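Local coordinates for protein putative glutathionylspermidine synthase (Methylobacillus flagellatus, PDB 3N6X) that is a putative glutathionylspermidine synthase with a circularly permuted ATP-grasp domain, and so probably an ATP-dependent ligase, at residues Pro284-Pro289 against Gly297-Tyr302. Residues are numbered along the deposited sequence; the frame is centred on the assembly and turned at random.
Sequences PLSFRP and GLLSVY. With SO4 (sulfate ion), chain C.
Gly-297, at the N-cap position of the helix, receives one methyl branch of Leu-285 against its backbone: CD1 of Leu-285 lies 3.5 Å from N of Gly-297, a van der Waals contact. Leu-299, two residues on, carries most of the helix's side of the contact. With CG anti to the backbone N (chi1 -177°) and chi2 at 65°, its CD2 reaches the loop and touches two side chains there. CD2 approaches CB of Ser-286 at 3.6 Å; it also meets CZ of Phe-287 at 3.6 Å, reaching the ring obliquely while the two side chains cross at about a right angle. Ser-300 is reached through water: its backbone N donates to water 1 (3.2 Å), which lies 2.9 Å from OG of Ser-286 and so ties the loop to the first turn of the helix. The hydroxyl of Ser-300 turns elsewhere, donating from OG to O4 of a sulfate ion (2.9 Å) that Arg-303 also binds. Asp-283 joins the two parts, its carboxylate accepting from the backbone N of Leu-285, Gly-297 and Leu-299. Leu-298 and Val-301 pack on strand 259-261, and Leu-298 and Tyr-302 on strand 308-310, seating helix 298-303 against the mixed sheet.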
loop_
_atom_site.group_PDB
_atom_site.type_symbol
_atom_site.label_atom_id
_atom_site.label_comp_id
_atom_site.label_asym_id
_atom_site.label_seq_id
_atom_site.Cartn_x
_atom_site.Cartn_y
_atom_site.Cartn_z
ATOM N N PRO A 284 -8.551 24.440 -7.457
ATOM C CA PRO A 284 -9.652 24.726 -8.395
ATOM C C PRO A 284 -9.295 25.650 -9.569
ATOM O O PRO A 284 -10.043 25.706 -10.524
ATOM C CB PRO A 284 -10.756 25.301 -7.499
ATOM C CG PRO A 284 -10.091 25.721 -6.264
ATOM C CD PRO A 284 -8.859 24.907 -6.089
ATOM N N LEU A 285 -8.134 26.304 -9.532
ATOM C CA LEU A 285 -7.689 27.157 -10.632
ATOM C C LEU A 285 -6.937 26.366 -11.700
ATOM O O LEU A 285 -6.606 26.922 -12.747
ATOM C CB LEU A 285 -6.775 28.302 -10.116
ATOM C CG LEU A 285 -7.351 29.231 -9.036
ATOM C CD1 LEU A 285 -6.347 30.304 -8.671
ATOM C CD2 LEU A 285 -8.671 29.867 -9.488
ATOM N N SER A 286 -6.627 25.093 -11.433
ATOM C CA SER A 286 -5.836 24.290 -12.373
ATOM C C SER A 286 -6.473 22.958 -12.708
ATOM O O SER A 286 -6.230 22.421 -13.788
ATOM C CB SER A 286 -4.432 24.065 -11.823
ATOM O OG SER A 286 -3.726 25.291 -11.721
ATOM N N PHE A 287 -7.222 22.384 -11.764
ATOM C CA PHE A 287 -7.858 21.088 -11.956
ATOM C C PHE A 287 -9.369 21.241 -11.832
ATOM O O PHE A 287 -9.900 22.190 -12.397
ATOM C CB PHE A 287 -7.266 20.047 -10.983
ATOM C CG PHE A 287 -5.772 19.841 -11.172
ATOM C CD1 PHE A 287 -5.255 19.444 -12.403
ATOM C CD2 PHE A 287 -4.883 20.080 -10.131
ATOM C CE1 PHE A 287 -3.877 19.262 -12.579
ATOM C CE2 PHE A 287 -3.503 19.903 -10.309
ATOM C CZ PHE A 287 -3.011 19.482 -11.527
ATOM N N ARG A 288 -10.064 20.330 -11.100
ATOM C CA ARG A 288 -11.525 20.393 -10.891
ATOM C C ARG A 288 -11.935 21.756 -10.314
ATOM O O ARG A 288 -11.577 22.064 -9.175
ATOM C CB ARG A 288 -11.977 19.277 -9.948
ATOM C CG ARG A 288 -11.952 17.893 -10.564
ATOM C CD ARG A 288 -12.335 16.869 -9.527
ATOM N NE ARG A 288 -12.358 15.515 -10.074
ATOM C CZ ARG A 288 -13.455 14.915 -10.521
ATOM N NH1 ARG A 288 -14.623 15.548 -10.499
ATOM N NH2 ARG A 288 -13.394 13.679 -10.996
ATOM N N PRO A 289 -12.638 22.621 -11.108
ATOM C CA PRO A 289 -12.951 23.983 -10.613
ATOM C C PRO A 289 -14.010 24.033 -9.519
ATOM O O PRO A 289 -14.154 25.058 -8.846
ATOM C CB PRO A 289 -13.409 24.719 -11.878
ATOM C CG PRO A 289 -13.940 23.651 -12.761
ATOM C CD PRO A 289 -13.093 22.435 -12.506
ATOM N N GLY A 297 -4.509 28.230 -6.559
ATOM C CA GLY A 297 -3.159 28.652 -6.930
ATOM C C GLY A 297 -2.039 27.777 -6.398
ATOM O O GLY A 297 -0.869 28.027 -6.694
ATOM N N LEU A 298 -2.383 26.730 -5.624
ATOM C CA LEU A 298 -1.401 25.818 -5.026
ATOM C C LEU A 298 -0.453 25.198 -6.064
ATOM O O LEU A 298 0.763 25.166 -5.839
ATOM C CB LEU A 298 -2.112 24.716 -4.219
ATOM C CG LEU A 298 -1.215 23.679 -3.531
ATOM C CD1 LEU A 298 -0.257 24.339 -2.557
ATOM C CD2 LEU A 298 -2.051 22.621 -2.828
ATOM N N LEU A 299 -1.001 24.703 -7.191
ATOM C CA LEU A 299 -0.186 24.095 -8.232
ATOM C C LEU A 299 0.901 25.040 -8.759
ATOM O O LEU A 299 2.050 24.617 -8.913
ATOM C CB LEU A 299 -1.056 23.552 -9.381
ATOM C CG LEU A 299 -0.279 22.830 -10.501
ATOM C CD1 LEU A 299 0.398 21.539 -9.978
ATOM C CD2 LEU A 299 -1.169 22.560 -11.683
ATOM N N SER A 300 0.555 26.329 -8.975
ATOM C CA SER A 300 1.510 27.351 -9.435
ATOM C C SER A 300 2.687 27.555 -8.450
ATOM O O SER A 300 3.829 27.708 -8.891
ATOM C CB SER A 300 0.793 28.677 -9.691
ATOM O OG SER A 300 1.713 29.727 -9.953
ATOM N N VAL A 301 2.404 27.570 -7.124
ATOM C CA VAL A 301 3.448 27.725 -6.081
ATOM C C VAL A 301 4.413 26.515 -6.120
ATOM O O VAL A 301 5.629 26.678 -6.009
ATOM C CB VAL A 301 2.818 27.909 -4.657
ATOM C CG1 VAL A 301 3.892 28.089 -3.593
ATOM C CG2 VAL A 301 1.853 29.084 -4.640
ATOM N N TYR A 302 3.854 25.320 -6.263
ATOM C CA TYR A 302 4.598 24.074 -6.339
ATOM C C TYR A 302 5.468 24.049 -7.604
ATOM O O TYR A 302 6.666 23.784 -7.516
ATOM C CB TYR A 302 3.618 22.885 -6.311
ATOM C CG TYR A 302 4.273 21.525 -6.429
ATOM C CD1 TYR A 302 5.371 21.184 -5.633
ATOM C CD2 TYR A 302 3.736 20.541 -7.259
ATOM C CE1 TYR A 302 5.944 19.916 -5.698
ATOM C CE2 TYR A 302 4.279 19.258 -7.304
ATOM C CZ TYR A 302 5.387 18.950 -6.528
ATOM O OH TYR A 302 5.919 17.694 -6.572
HETATM S S SO4 C . 2.488 28.967 -13.547
HETATM O O1 SO4 C . 2.305 27.778 -12.704
HETATM O O2 SO4 C . 3.884 29.045 -14.006
HETATM O O3 SO4 C . 1.592 28.879 -14.713
HETATM O O4 SO4 C . 2.166 30.183 -12.763
HETATM O O HOH W 1 -2.436 27.112 -9.895
#